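Local structure of ralf, proline/betaine transporter (Legionella pneumophila, 4D7Q) at residues 95-100 with 118-123; 148-153 with 289-294; 222-227 with 236-241; 252-257 with 262-267; 301-304 with 310-313. The protein probably acts as a guanine nucleotide exchange factor, here as a chimera joining the Sec7 domain of Legionella RalF to the capping domain of Rickettsia RalF. The protein carries 2 engineered substitutions. One frame throughout, in Å; residues are numbered along the deposited sequence.

Contact 1 of 5, residues 95-100 with 118-123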
# COMPACT_ATOMS: atom_id res chain seq x y z
N GLU A 95 -13.95 13.21 -9.36
CA GLU A 95 -13.03 13.33 -10.51
C GLU A 95 -11.57 13.31 -10.05
O GLU A 95 -10.76 12.62 -10.66
CB GLU A 95 -13.24 14.64 -11.31
CG GLU A 95 -14.53 14.75 -12.11
CD GLU A 95 -14.78 16.10 -12.76
OE1 GLU A 95 -14.39 17.15 -12.19
OE2 GLU A 95 -15.41 16.11 -13.85
N GLY A 96 -11.24 14.11 -9.04
CA GLY A 96 -9.90 14.23 -8.48
C GLY A 96 -9.39 12.92 -7.92
O GLY A 96 -8.28 12.50 -8.23
N LEU A 97 -10.24 12.25 -7.13
CA LEU A 97 -9.89 10.97 -6.54
C LEU A 97 -9.70 9.90 -7.61
O LEU A 97 -8.73 9.17 -7.55
CB LEU A 97 -10.92 10.54 -5.46
CG LEU A 97 -10.75 9.13 -4.86
CD1 LEU A 97 -9.51 9.05 -3.96
CD2 LEU A 97 -11.96 8.78 -4.05
N ARG A 98 -10.61 9.82 -8.59
CA ARG A 98 -10.51 8.83 -9.68
C ARG A 98 -9.22 9.06 -10.50
O ARG A 98 -8.44 8.13 -10.71
CB ARG A 98 -11.77 8.87 -10.57
CG ARG A 98 -11.81 7.83 -11.70
CD ARG A 98 -13.13 7.93 -12.47
NE ARG A 98 -13.23 9.21 -13.17
CZ ARG A 98 -14.18 10.13 -12.97
NH1 ARG A 98 -15.17 9.89 -12.12
NH2 ARG A 98 -14.15 11.27 -13.63
N THR A 99 -8.97 10.31 -10.90
CA THR A 99 -7.76 10.71 -11.68
C THR A 99 -6.50 10.35 -10.90
O THR A 99 -5.56 9.82 -11.49
CB THR A 99 -7.80 12.22 -12.00
OG1 THR A 99 -9.00 12.48 -12.71
CG2 THR A 99 -6.60 12.69 -12.82
N PHE A 100 -6.49 10.65 -9.59
CA PHE A 100 -5.38 10.37 -8.69
C PHE A 100 -5.07 8.86 -8.64
O PHE A 100 -3.93 8.45 -8.89
CB PHE A 100 -5.69 10.89 -7.25
CG PHE A 100 -4.63 10.51 -6.23
CD1 PHE A 100 -3.44 11.25 -6.12
CD2 PHE A 100 -4.79 9.40 -5.41
CE1 PHE A 100 -2.46 10.90 -5.19
CE2 PHE A 100 -3.81 9.04 -4.48
CZ PHE A 100 -2.65 9.80 -4.37
N GLN A 118 -4.13 9.41 2.04
CA GLN A 118 -3.81 10.56 2.90
C GLN A 118 -3.20 11.71 2.07
O GLN A 118 -3.55 12.87 2.27
CB GLN A 118 -2.84 10.14 4.02
CG GLN A 118 -3.52 9.26 5.08
CD GLN A 118 -2.64 8.93 6.26
OE1 GLN A 118 -2.70 7.83 6.80
NE2 GLN A 118 -1.90 9.89 6.76
N SER A 119 -2.31 11.36 1.12
CA SER A 119 -1.68 12.33 0.24
C SER A 119 -2.73 13.05 -0.63
O SER A 119 -2.73 14.29 -0.67
CB SER A 119 -0.66 11.62 -0.64
OG SER A 119 0.12 12.57 -1.34
N PHE A 120 -3.63 12.30 -1.29
CA PHE A 120 -4.69 12.90 -2.10
C PHE A 120 -5.59 13.79 -1.23
O PHE A 120 -5.97 14.88 -1.67
CB PHE A 120 -5.57 11.81 -2.78
CG PHE A 120 -6.92 12.35 -3.24
CD1 PHE A 120 -7.02 13.14 -4.40
CD2 PHE A 120 -8.06 12.18 -2.46
CE1 PHE A 120 -8.24 13.71 -4.77
CE2 PHE A 120 -9.28 12.76 -2.83
CZ PHE A 120 -9.36 13.52 -3.99
N SER A 121 -5.96 13.30 -0.03
CA SER A 121 -6.86 14.01 0.90
C SER A 121 -6.30 15.38 1.28
O SER A 121 -7.01 16.38 1.18
CB SER A 121 -7.12 13.16 2.15
OG SER A 121 -7.70 11.92 1.79
N GLY A 122 -5.02 15.43 1.63
CA GLY A 122 -4.35 16.69 1.99
C GLY A 122 -4.25 17.66 0.83
O GLY A 122 -4.53 18.85 0.98
N ALA A 123 -3.89 17.15 -0.36
CA ALA A 123 -3.74 17.98 -1.55
C ALA A 123 -5.08 18.46 -2.12
O ALA A 123 -5.19 19.62 -2.50
CB ALA A 123 -2.92 17.26 -2.60

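Contact 2 of 5, residues 148-153 with 289-294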
# COMPACT_ATOMS: atom_id res chain seq x y z
N LEU A 148 -17.77 2.10 -2.44
CA LEU A 148 -19.07 2.22 -3.11
C LEU A 148 -18.93 2.09 -4.63
O LEU A 148 -19.69 1.34 -5.26
CB LEU A 148 -19.80 3.51 -2.73
CG LEU A 148 -21.23 3.71 -3.32
CD1 LEU A 148 -22.23 2.63 -2.82
CD2 LEU A 148 -21.77 5.12 -2.98
N ASN A 149 -17.97 2.81 -5.22
CA ASN A 149 -17.75 2.72 -6.67
C ASN A 149 -17.47 1.30 -7.13
O ASN A 149 -18.08 0.85 -8.09
CB ASN A 149 -16.66 3.69 -7.14
CG ASN A 149 -16.47 3.64 -8.63
OD1 ASN A 149 -15.70 2.85 -9.12
ND2 ASN A 149 -17.23 4.43 -9.39
N THR A 150 -16.62 0.57 -6.41
CA THR A 150 -16.29 -0.81 -6.72
C THR A 150 -17.56 -1.69 -6.74
O THR A 150 -17.76 -2.48 -7.68
CB THR A 150 -15.22 -1.36 -5.75
OG1 THR A 150 -14.13 -0.44 -5.64
CG2 THR A 150 -14.66 -2.69 -6.20
N ASP A 151 -18.40 -1.58 -5.71
CA ASP A 151 -19.61 -2.39 -5.62
C ASP A 151 -20.69 -2.01 -6.61
O ASP A 151 -21.29 -2.91 -7.20
CB ASP A 151 -20.16 -2.40 -4.19
CG ASP A 151 -19.42 -3.35 -3.27
OD1 ASP A 151 -18.45 -4.00 -3.75
OD2 ASP A 151 -19.83 -3.49 -2.11
N LEU A 152 -20.97 -0.70 -6.79
CA LEU A 152 -22.02 -0.23 -7.72
C LEU A 152 -21.77 -0.69 -9.15
O LEU A 152 -22.73 -0.97 -9.87
CB LEU A 152 -22.17 1.32 -7.70
CG LEU A 152 -22.91 1.95 -6.47
CD1 LEU A 152 -23.12 3.44 -6.68
CD2 LEU A 152 -24.29 1.39 -6.30
N HIS A 153 -20.49 -0.74 -9.55
CA HIS A 153 -20.03 -1.14 -10.88
C HIS A 153 -19.74 -2.63 -10.99
O HIS A 153 -19.31 -3.08 -12.03
CB HIS A 153 -18.88 -0.24 -11.36
CG HIS A 153 -19.33 1.16 -11.59
ND1 HIS A 153 -19.97 1.53 -12.76
CD2 HIS A 153 -19.33 2.22 -10.74
CE1 HIS A 153 -20.31 2.79 -12.60
NE2 HIS A 153 -19.95 3.25 -11.40
N SER A 289 -13.60 -4.33 3.35
CA SER A 289 -12.35 -4.65 2.70
C SER A 289 -12.35 -5.36 1.34
O SER A 289 -11.32 -5.54 0.75
CB SER A 289 -11.48 -5.42 3.67
OG SER A 289 -11.98 -6.66 3.98
N ARG A 290 -13.51 -5.77 0.86
CA ARG A 290 -13.56 -6.65 -0.28
C ARG A 290 -12.94 -6.04 -1.52
O ARG A 290 -12.31 -6.71 -2.28
CB ARG A 290 -14.99 -7.11 -0.56
CG ARG A 290 -15.12 -8.37 -1.36
CD ARG A 290 -16.52 -8.96 -1.43
NE ARG A 290 -17.57 -8.08 -1.00
CZ ARG A 290 -18.05 -7.06 -1.69
NH1 ARG A 290 -17.62 -6.80 -2.90
NH2 ARG A 290 -19.00 -6.33 -1.17
N TRP A 291 -13.10 -4.75 -1.69
CA TRP A 291 -12.56 -4.20 -2.94
C TRP A 291 -11.04 -4.20 -2.93
O TRP A 291 -10.40 -4.21 -3.98
CB TRP A 291 -13.09 -2.79 -3.17
CG TRP A 291 -12.73 -1.82 -2.08
CD1 TRP A 291 -13.54 -1.41 -1.06
CD2 TRP A 291 -11.48 -1.16 -1.90
NE1 TRP A 291 -12.86 -0.53 -0.25
CE2 TRP A 291 -11.60 -0.35 -0.75
CE3 TRP A 291 -10.27 -1.16 -2.60
CZ2 TRP A 291 -10.55 0.44 -0.28
CZ3 TRP A 291 -9.23 -0.37 -2.14
CH2 TRP A 291 -9.38 0.42 -0.99
N PHE A 292 -10.46 -4.19 -1.73
CA PHE A 292 -9.00 -4.19 -1.58
C PHE A 292 -8.42 -5.58 -1.51
O PHE A 292 -7.38 -5.85 -2.10
CB PHE A 292 -8.61 -3.43 -0.29
CG PHE A 292 -7.12 -3.25 -0.10
CD1 PHE A 292 -6.40 -2.33 -0.88
CD2 PHE A 292 -6.42 -4.02 0.82
CE1 PHE A 292 -5.02 -2.17 -0.70
CE2 PHE A 292 -5.04 -3.84 1.00
CZ PHE A 292 -4.36 -2.91 0.25
N LEU A 293 -9.08 -6.46 -0.74
CA LEU A 293 -8.58 -7.79 -0.43
C LEU A 293 -9.25 -8.93 -1.20
O LEU A 293 -8.68 -10.01 -1.31
CB LEU A 293 -8.75 -8.00 1.09
CG LEU A 293 -8.21 -9.29 1.71
CD1 LEU A 293 -6.69 -9.35 1.64
CD2 LEU A 293 -8.72 -9.48 3.09
N GLY A 294 -10.47 -8.71 -1.64
CA GLY A 294 -11.21 -9.82 -2.22
C GLY A 294 -11.82 -10.63 -1.08
O GLY A 294 -11.90 -10.15 0.05

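Contact 3 of 5, residues 222-227 with 236-241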
# COMPACT_ATOMS: atom_id res chain seq x y z
N PHE A 222 -0.64 -20.86 10.26
CA PHE A 222 -1.60 -19.75 10.25
C PHE A 222 -2.69 -19.97 11.30
O PHE A 222 -3.08 -19.01 11.97
CB PHE A 222 -2.20 -19.54 8.86
CG PHE A 222 -3.04 -18.28 8.76
CD1 PHE A 222 -2.44 -17.03 8.70
CD2 PHE A 222 -4.43 -18.36 8.70
CE1 PHE A 222 -3.22 -15.87 8.58
CE2 PHE A 222 -5.20 -17.20 8.58
CZ PHE A 222 -4.60 -15.97 8.53
N LYS A 223 -3.15 -21.25 11.48
CA LYS A 223 -4.16 -21.61 12.50
C LYS A 223 -3.70 -21.11 13.88
O LYS A 223 -4.46 -20.44 14.58
CB LYS A 223 -4.38 -23.13 12.55
CG LYS A 223 -5.41 -23.55 13.61
CD LYS A 223 -5.18 -24.97 14.12
CE LYS A 223 -5.96 -26.01 13.34
NZ LYS A 223 -5.62 -27.39 13.78
N GLN A 224 -2.44 -21.41 14.24
CA GLN A 224 -1.84 -21.03 15.51
C GLN A 224 -1.66 -19.52 15.63
O GLN A 224 -2.08 -18.94 16.64
CB GLN A 224 -0.51 -21.78 15.71
CG GLN A 224 -0.71 -23.27 15.95
CD GLN A 224 0.59 -23.97 16.14
OE1 GLN A 224 1.25 -24.38 15.17
NE2 GLN A 224 1.02 -24.10 17.38
N LEU A 225 -1.12 -18.87 14.59
CA LEU A 225 -0.93 -17.42 14.57
C LEU A 225 -2.26 -16.71 14.76
O LEU A 225 -2.37 -15.85 15.64
CB LEU A 225 -0.22 -16.97 13.27
CG LEU A 225 -0.06 -15.47 13.05
CD1 LEU A 225 0.78 -14.81 14.16
CD2 LEU A 225 0.54 -15.19 11.70
N ASN A 226 -3.28 -17.10 13.98
CA ASN A 226 -4.62 -16.54 14.04
C ASN A 226 -5.27 -16.72 15.43
O ASN A 226 -5.94 -15.79 15.89
CB ASN A 226 -5.49 -17.10 12.91
CG ASN A 226 -6.90 -16.58 12.94
OD1 ASN A 226 -7.14 -15.37 12.84
ND2 ASN A 226 -7.86 -17.47 13.14
N GLN A 227 -5.07 -17.89 16.10
CA GLN A 227 -5.57 -18.17 17.45
C GLN A 227 -5.04 -17.13 18.45
O GLN A 227 -5.81 -16.66 19.29
CB GLN A 227 -5.20 -19.58 17.91
CG GLN A 227 -6.15 -20.66 17.39
CD GLN A 227 -5.68 -22.07 17.66
OE1 GLN A 227 -4.57 -22.33 18.14
NE2 GLN A 227 -6.54 -23.04 17.34
N GLN A 236 3.61 -16.54 20.22
CA GLN A 236 4.75 -17.39 20.58
C GLN A 236 5.42 -17.92 19.30
O GLN A 236 4.85 -17.80 18.21
CB GLN A 236 4.30 -18.52 21.52
CG GLN A 236 4.04 -17.99 22.93
CD GLN A 236 3.54 -19.04 23.88
OE1 GLN A 236 2.34 -19.32 23.96
NE2 GLN A 236 4.45 -19.62 24.65
N ASN A 237 6.65 -18.46 19.43
CA ASN A 237 7.39 -19.05 18.32
C ASN A 237 6.74 -20.40 17.95
O ASN A 237 7.00 -21.43 18.56
CB ASN A 237 8.88 -19.17 18.65
CG ASN A 237 9.74 -19.81 17.57
OD1 ASN A 237 9.29 -20.15 16.48
ND2 ASN A 237 11.03 -19.97 17.86
N ILE A 238 5.85 -20.36 16.96
CA ILE A 238 5.11 -21.53 16.46
C ILE A 238 5.64 -21.92 15.06
O ILE A 238 5.01 -22.70 14.34
CB ILE A 238 3.57 -21.21 16.46
CG1 ILE A 238 3.28 -19.79 15.92
CG2 ILE A 238 3.02 -21.33 17.89
CD1 ILE A 238 2.85 -19.68 14.50
N PHE A 239 6.80 -21.37 14.68
CA PHE A 239 7.42 -21.53 13.37
C PHE A 239 8.34 -22.76 13.31
O PHE A 239 9.39 -22.76 13.95
CB PHE A 239 8.14 -20.22 12.98
CG PHE A 239 7.22 -19.02 13.07
CD1 PHE A 239 6.27 -18.77 12.08
CD2 PHE A 239 7.27 -18.16 14.16
CE1 PHE A 239 5.40 -17.68 12.17
CE2 PHE A 239 6.39 -17.07 14.26
CZ PHE A 239 5.46 -16.84 13.27
N PRO A 240 7.93 -23.83 12.57
CA PRO A 240 8.75 -25.06 12.53
C PRO A 240 10.21 -24.92 12.09
O PRO A 240 11.02 -25.71 12.53
CB PRO A 240 7.94 -26.00 11.62
CG PRO A 240 6.55 -25.49 11.66
CD PRO A 240 6.67 -24.01 11.81
N LYS A 241 10.55 -23.92 11.25
CA LYS A 241 11.94 -23.72 10.79
C LYS A 241 12.76 -22.90 11.79
O LYS A 241 13.96 -22.71 11.60
CB LYS A 241 11.99 -23.07 9.39
CG LYS A 241 11.19 -23.80 8.31
CD LYS A 241 11.78 -25.15 7.92
CE LYS A 241 11.08 -25.72 6.71
NZ LYS A 241 11.06 -27.21 6.73

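Contact 4 of 5, residues 252-257 with 262-267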
# COMPACT_ATOMS: atom_id res chain seq x y z
N LYS A 252 2.03 -5.17 16.10
CA LYS A 252 1.67 -3.76 15.91
C LYS A 252 0.25 -3.70 15.35
O LYS A 252 -0.01 -4.21 14.26
CB LYS A 252 2.68 -3.05 15.00
CG LYS A 252 4.06 -2.87 15.66
CD LYS A 252 4.93 -1.88 14.86
CE LYS A 252 6.36 -1.79 15.36
NZ LYS A 252 6.48 -1.02 16.63
N ASN A 253 -0.68 -3.15 16.14
CA ASN A 253 -2.08 -3.03 15.78
C ASN A 253 -2.31 -1.92 14.79
O ASN A 253 -1.66 -0.87 14.85
CB ASN A 253 -2.96 -2.85 17.03
CG ASN A 253 -2.97 -4.08 17.88
OD1 ASN A 253 -3.56 -5.11 17.53
ND2 ASN A 253 -2.27 -4.03 18.99
N PRO A 254 -3.21 -2.13 13.81
CA PRO A 254 -3.47 -1.04 12.85
C PRO A 254 -4.53 -0.10 13.42
O PRO A 254 -5.20 -0.44 14.39
CB PRO A 254 -4.02 -1.80 11.64
CG PRO A 254 -4.72 -2.99 12.24
CD PRO A 254 -4.08 -3.30 13.57
N LYS A 255 -4.75 1.04 12.77
CA LYS A 255 -5.86 1.92 13.13
C LYS A 255 -7.11 1.15 12.71
O LYS A 255 -7.08 0.47 11.69
CB LYS A 255 -5.78 3.24 12.36
CG LYS A 255 -4.56 4.07 12.78
CD LYS A 255 -4.17 5.10 11.73
CE LYS A 255 -3.64 4.47 10.47
NZ LYS A 255 -4.21 5.16 9.30
N THR A 256 -8.14 1.18 13.54
CA THR A 256 -9.39 0.42 13.30
C THR A 256 -10.06 0.75 11.99
O THR A 256 -10.56 -0.16 11.33
CB THR A 256 -10.34 0.59 14.49
OG1 THR A 256 -10.33 1.97 14.84
CG2 THR A 256 -9.91 -0.23 15.68
N PHE A 257 -10.06 2.04 11.61
CA PHE A 257 -10.65 2.50 10.35
C PHE A 257 -9.95 1.76 9.18
O PHE A 257 -10.62 1.08 8.42
CB PHE A 257 -10.54 4.05 10.23
CG PHE A 257 -11.11 4.60 8.94
CD1 PHE A 257 -10.40 4.53 7.75
CD2 PHE A 257 -12.39 5.15 8.91
CE1 PHE A 257 -10.96 4.98 6.53
CE2 PHE A 257 -12.94 5.61 7.69
CZ PHE A 257 -12.19 5.58 6.53
N THR A 262 -9.44 -2.45 4.67
CA THR A 262 -8.44 -3.23 3.93
C THR A 262 -8.27 -4.66 4.44
O THR A 262 -7.64 -5.49 3.77
CB THR A 262 -7.05 -2.57 4.04
OG1 THR A 262 -6.69 -2.52 5.40
CG2 THR A 262 -6.99 -1.18 3.44
N GLY A 263 -8.79 -4.91 5.64
CA GLY A 263 -8.68 -6.22 6.26
C GLY A 263 -7.34 -6.45 6.94
O GLY A 263 -7.06 -7.56 7.40
N TYR A 264 -6.51 -5.39 7.02
CA TYR A 264 -5.20 -5.45 7.66
C TYR A 264 -5.41 -5.58 9.15
O TYR A 264 -5.94 -4.65 9.76
CB TYR A 264 -4.41 -4.18 7.32
CG TYR A 264 -3.06 -4.04 7.98
CD1 TYR A 264 -2.10 -5.05 7.88
CD2 TYR A 264 -2.67 -2.84 8.55
CE1 TYR A 264 -0.83 -4.89 8.42
CE2 TYR A 264 -1.41 -2.67 9.11
CZ TYR A 264 -0.49 -3.70 9.06
OH TYR A 264 0.75 -3.50 9.58
N LYS A 265 -5.05 -6.74 9.71
CA LYS A 265 -5.22 -7.02 11.14
C LYS A 265 -4.02 -6.52 11.95
O LYS A 265 -4.12 -6.37 13.16
CB LYS A 265 -5.47 -8.52 11.41
CG LYS A 265 -6.72 -9.11 10.74
CD LYS A 265 -8.02 -8.51 11.30
CE LYS A 265 -9.18 -8.74 10.38
NZ LYS A 265 -10.46 -8.27 10.98
N GLY A 266 -2.91 -6.27 11.27
CA GLY A 266 -1.71 -5.78 11.92
C GLY A 266 -0.47 -6.54 11.50
O GLY A 266 -0.55 -7.49 10.70
N SER A 267 0.67 -6.11 12.05
CA SER A 267 1.97 -6.70 11.71
C SER A 267 2.66 -7.37 12.89
O SER A 267 2.78 -6.78 13.97
CB SER A 267 2.91 -5.66 11.11
OG SER A 267 2.59 -5.35 9.76

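Contact 5 of 5, residues 301-304 with 310-313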
# COMPACT_ATOMS: atom_id res chain seq x y z
N ILE A 301 5.20 -11.41 3.93
CA ILE A 301 6.41 -11.51 4.75
C ILE A 301 7.57 -10.76 4.11
O ILE A 301 7.91 -11.00 2.95
CB ILE A 301 6.78 -12.98 5.12
CG1 ILE A 301 5.57 -13.73 5.72
CG2 ILE A 301 8.00 -13.05 6.07
CD1 ILE A 301 5.01 -14.69 4.79
N GLN A 302 8.19 -9.86 4.87
CA GLN A 302 9.31 -9.08 4.34
C GLN A 302 10.44 -8.94 5.32
O GLN A 302 10.17 -8.75 6.51
CB GLN A 302 8.85 -7.64 3.96
CG GLN A 302 7.77 -7.58 2.86
CD GLN A 302 7.16 -6.20 2.71
OE1 GLN A 302 7.46 -5.27 3.47
NE2 GLN A 302 6.32 -6.01 1.69
N PRO A 303 11.72 -8.92 4.83
CA PRO A 303 12.84 -8.58 5.73
C PRO A 303 12.67 -7.10 6.12
O PRO A 303 12.33 -6.27 5.27
CB PRO A 303 14.09 -8.78 4.86
CG PRO A 303 13.62 -8.72 3.46
CD PRO A 303 12.17 -9.09 3.43
N LEU A 304 12.84 -6.78 7.39
CA LEU A 304 12.62 -5.41 7.86
C LEU A 304 13.77 -4.42 7.62
O LEU A 304 14.91 -4.64 8.05
CB LEU A 304 12.18 -5.44 9.33
CG LEU A 304 11.35 -4.28 9.87
CD1 LEU A 304 10.00 -4.15 9.13
CD2 LEU A 304 11.10 -4.46 11.35
N GLN A 310 18.99 -0.64 4.35
CA GLN A 310 18.50 -1.91 3.83
C GLN A 310 18.46 -2.98 4.93
O GLN A 310 19.27 -2.91 5.85
CB GLN A 310 19.38 -2.38 2.65
CG GLN A 310 20.71 -3.05 2.99
CD GLN A 310 21.45 -3.40 1.73
OE1 GLN A 310 21.30 -4.50 1.18
NE2 GLN A 310 22.24 -2.47 1.23
N PRO A 311 17.61 -4.03 4.84
CA PRO A 311 17.70 -5.12 5.83
C PRO A 311 19.01 -5.88 5.60
O PRO A 311 19.54 -5.90 4.48
CB PRO A 311 16.50 -6.02 5.49
CG PRO A 311 15.65 -5.24 4.53
CD PRO A 311 16.61 -4.36 3.80
N SER A 312 19.54 -6.51 6.64
CA SER A 312 20.76 -7.32 6.53
C SER A 312 20.45 -8.63 5.81
O SER A 312 19.28 -8.98 5.63
CB SER A 312 21.30 -7.64 7.92
OG SER A 312 20.30 -8.26 8.72
N GLU A 313 21.49 -9.39 5.47
CA GLU A 313 21.37 -10.73 4.89
C GLU A 313 20.63 -11.63 5.90
O GLU A 313 19.82 -12.46 5.49
CB GLU A 313 22.76 -11.29 4.59
CG GLU A 313 22.78 -12.29 3.44
CD GLU A 313 24.18 -12.69 3.03
OE1 GLU A 313 24.84 -11.92 2.29
OE2 GLU A 313 24.63 -13.78 3.45

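Contact 1 of 5, residues 95-100 with 118-123
Phe120 reaches out of helix 110-127 onto Gly96, Leu97 and Phe100 of helix 93-102, a helix-helix packing within the all-helical Sec7 domain, the Legionella part of the chimera. The two short segments run roughly antiparallel, at 142° between their N-to-C directions, and their axes come no closer than 10.8 Å, a spacing that suits a large aromatic side chain between them.

CH-pi contacts hold both ends of that side chain. The CA of Leu97 sits over one face of the Phe120 ring, displaced toward the rim and 3.9 Å from the centroid. At the root of the same residue, Phe120 CB stands over the middle of the Phe100 ring, 3.6 Å from its centroid. The two phenyl rings themselves meet obliquely, planes at 43°, neither stacked nor edge-to-face. Each has an edge-to-face partner outside the segments, Phe104 for Phe100 and Phe88 for Phe120, which widens the aromatic cluster.

Among the apolar contacts, Leu97 passes Phe120 at about a right angle, its CB 3.7 Å from Phe120 CZ and its CD1 against CD2 and CE2. Phe120 carries CG anti to its backbone nitrogen (chi1 161°), which sends the ring across to the other helix. Gly96, having no side chain, lets the ring reach the main chain, with Phe120 CE1 3.4 Å from Gly96 C.

Contact 2 of 5, residues 148-153 with 289-294
Thr150, in the last turn of helix 135-152, and Trp291, in the short helix 290-293, bring the two backbones nearest, with 6.3 Å between their CA atoms. At this close point the contact is made by small groups: Thr150 CG2 lies 3.4 Å from Trp291 CB, and the two side chains cross at about a right angle. Thr150 OG1 is bonded to Ile146 O, and with OG1 so placed CG2 points at the tryptophan. The indole leads off from here, because CG takes the crowded position between backbone N and carbonyl carbon (chi1 60°), and it packs on Phe143, Ile146 and Met147 of helix 135-152. The contact joins the Sec7 domain from Legionella to the capping domain from Rickettsia, an interface between fused parts.

Beside the apolar patch, Asp151 and Arg290 form a bidentate, end-on salt bridge. Arg290 NH1 bonds to Asp151 OD1 at 3.0 Å and Arg290 NH2 to Asp151 OD2 at 3.1 Å, each carboxylate oxygen being met on its syn side. The carboxylate and guanidinium planes are only 11° apart, so the bonds together fix the rotation of the two groups. The long arginine chain, bent at chi3, brings two N-H groups across the junction of the fused parts. Its NH1 also makes a salt bridge to a sulfonate oxygen of a bound HEPES molecule, probably from the crystallisation liquor.

Contact 3 of 5, residues 222-227 with 236-241
Gln224, on helix 220-230, is the first residue of its segment to meet the loop 236-241, and Ile238 is what it meets. The CA atoms of this pair, 7.0 Å apart, are the nearest across the contact. The glutamine chain is extended beyond CG and slides past the isoleucine in the opposite direction, bringing Gln224 CD to 4.0 Å from Ile238 CG2 while Gln224 CB lies 4.1 Å from Ile238 CD1. A long side chain fits here, since both its CB and the carbon of its amide can border the isoleucine.

Leu225 follows, and it is buried. Its CB is 4.3 Å from Ile238 CD1, and the same methyl comes within 4.1 Å of Leu225 N, so the end of the isoleucine rests on the helix backbone as well as on the side chain. Ile238 gets there with CG1 set between its backbone nitrogen and carbonyl carbon (chi1 44°), which directs CD1 to the helix and CG2 to the glutamine. On the loop side, CD1 also lies 4.0 Å above one face of the neighbouring Phe239 ring, offset toward the rim. A weak bond from Phe239 N to Asn237 OD1 spans the isoleucine within the loop.

Beyond the segments, Leu225 packs on Val268 and Phe239 on Ile270, both of strand 264-271. The contact is thus that of a helix and its returning loop packed together on one face of the antiparallel sheet of the Rickettsia capping domain.

Contact 4 of 5, residues 252-257 with 262-267
An antiparallel strand-helix-strand connection in the capping domain is closed here, where Lys252 pairs with Ser267 on either side of the short helix 256-262. The two form a hydrogen-bonded pair: Lys252 N gives to Ser267 O at 2.8 Å, almost straight at 174°, and Ser267 N gives back to Lys252 O at 3.0 Å. Both donors lie in the carbonyl plane of their acceptor.

Past this pair Pro254, which has no N-H to offer a strand, packs instead of bonding. Its CB is 3.5 Å from Tyr264 CD2, while its CD lies 3.1 Å from Lys265 O. Gly266 allows the close approach, with its CA 3.3 Å from Lys252 O and a positive phi (132°) that glycine readily adopts. Tyr264 ends on Ser267, its OH donating to Ser267 OG at 2.6 Å; that OG is also bonded to Glu279 OE2, so the small serine ties a ring to a neighbouring strand. Thr262 OG1 accepts from Tyr264 N in an ST turn as the chain leaves the helix.

Strand 264-271 runs between the edge strand 248-252 and strand 277-283, where Lys265 and Gly266 bond to Val282, while Thr262 and Tyr264 touch Ala110 of helix 110-127 in the fused Sec7 domain.

Contact 5 of 5, residues 301-304 with 310-313
Leu304 O meets two methylene groups of Pro311, CB at 3.3 Å and CG at 3.6 Å, a polar atom set against a proline ring with no hydrogen bond crossing between the segments. The carbonyl just before it behaves alike, Pro303 O lying 3.6 Å from Pro311 CG; it also bonds to a bound glycerol, probably from the crystallisation liquor. The apolar part of the contact is proline on proline. Pro303 and Pro311 pass each other at a slant, and their CB atoms are 3.7 Å apart. Proline suits both positions, because the compact rings can meet closely where the chain comes back on itself, in a buried place.

This is the exit from strand 297-303 of the capping domain's antiparallel sheet, where the chain loops round before entering helix 313-325. Pro303 faces that helix too, touching Ser315 and Ala319. The carbonyl oxygen of Pro311 takes a hydrogen bond from Tyr339 OH. Next in sequence, Ser312 is the N-cap of helix 313-325, and its OG is bonded to Ser315 N. Leu304 directs its CB away from Pro311, and its side chain touches Ala277 and Glu279 of strand 277-283, the neighbour of strand 297-303 in the sheet.

In the fold
Contact 1 lies wholly in the Sec7 domain and contacts 3, 4 and 5 wholly in the capping domain; contact 2 bridges the two. Along the chain contact 1 closes first, contact 2 then opens and encloses contacts 3 and 4 before it closes, and contact 5 comes last. Contacts 4 and 5 reach the same antiparallel sheet, their centres about 21 Å apart, and contact 3 covers part of it. Ser289, Phe292 and Leu293 pack on Thr262 and Gly263, so the short helix of contact 2 lies against the turn of contact 4. The fused domains thus meet at contact 2 and where Gln118 of contact 1 touches Lys255 of contact 4. Contacts 1 and 3 are farthest apart, about 39 Å between centres.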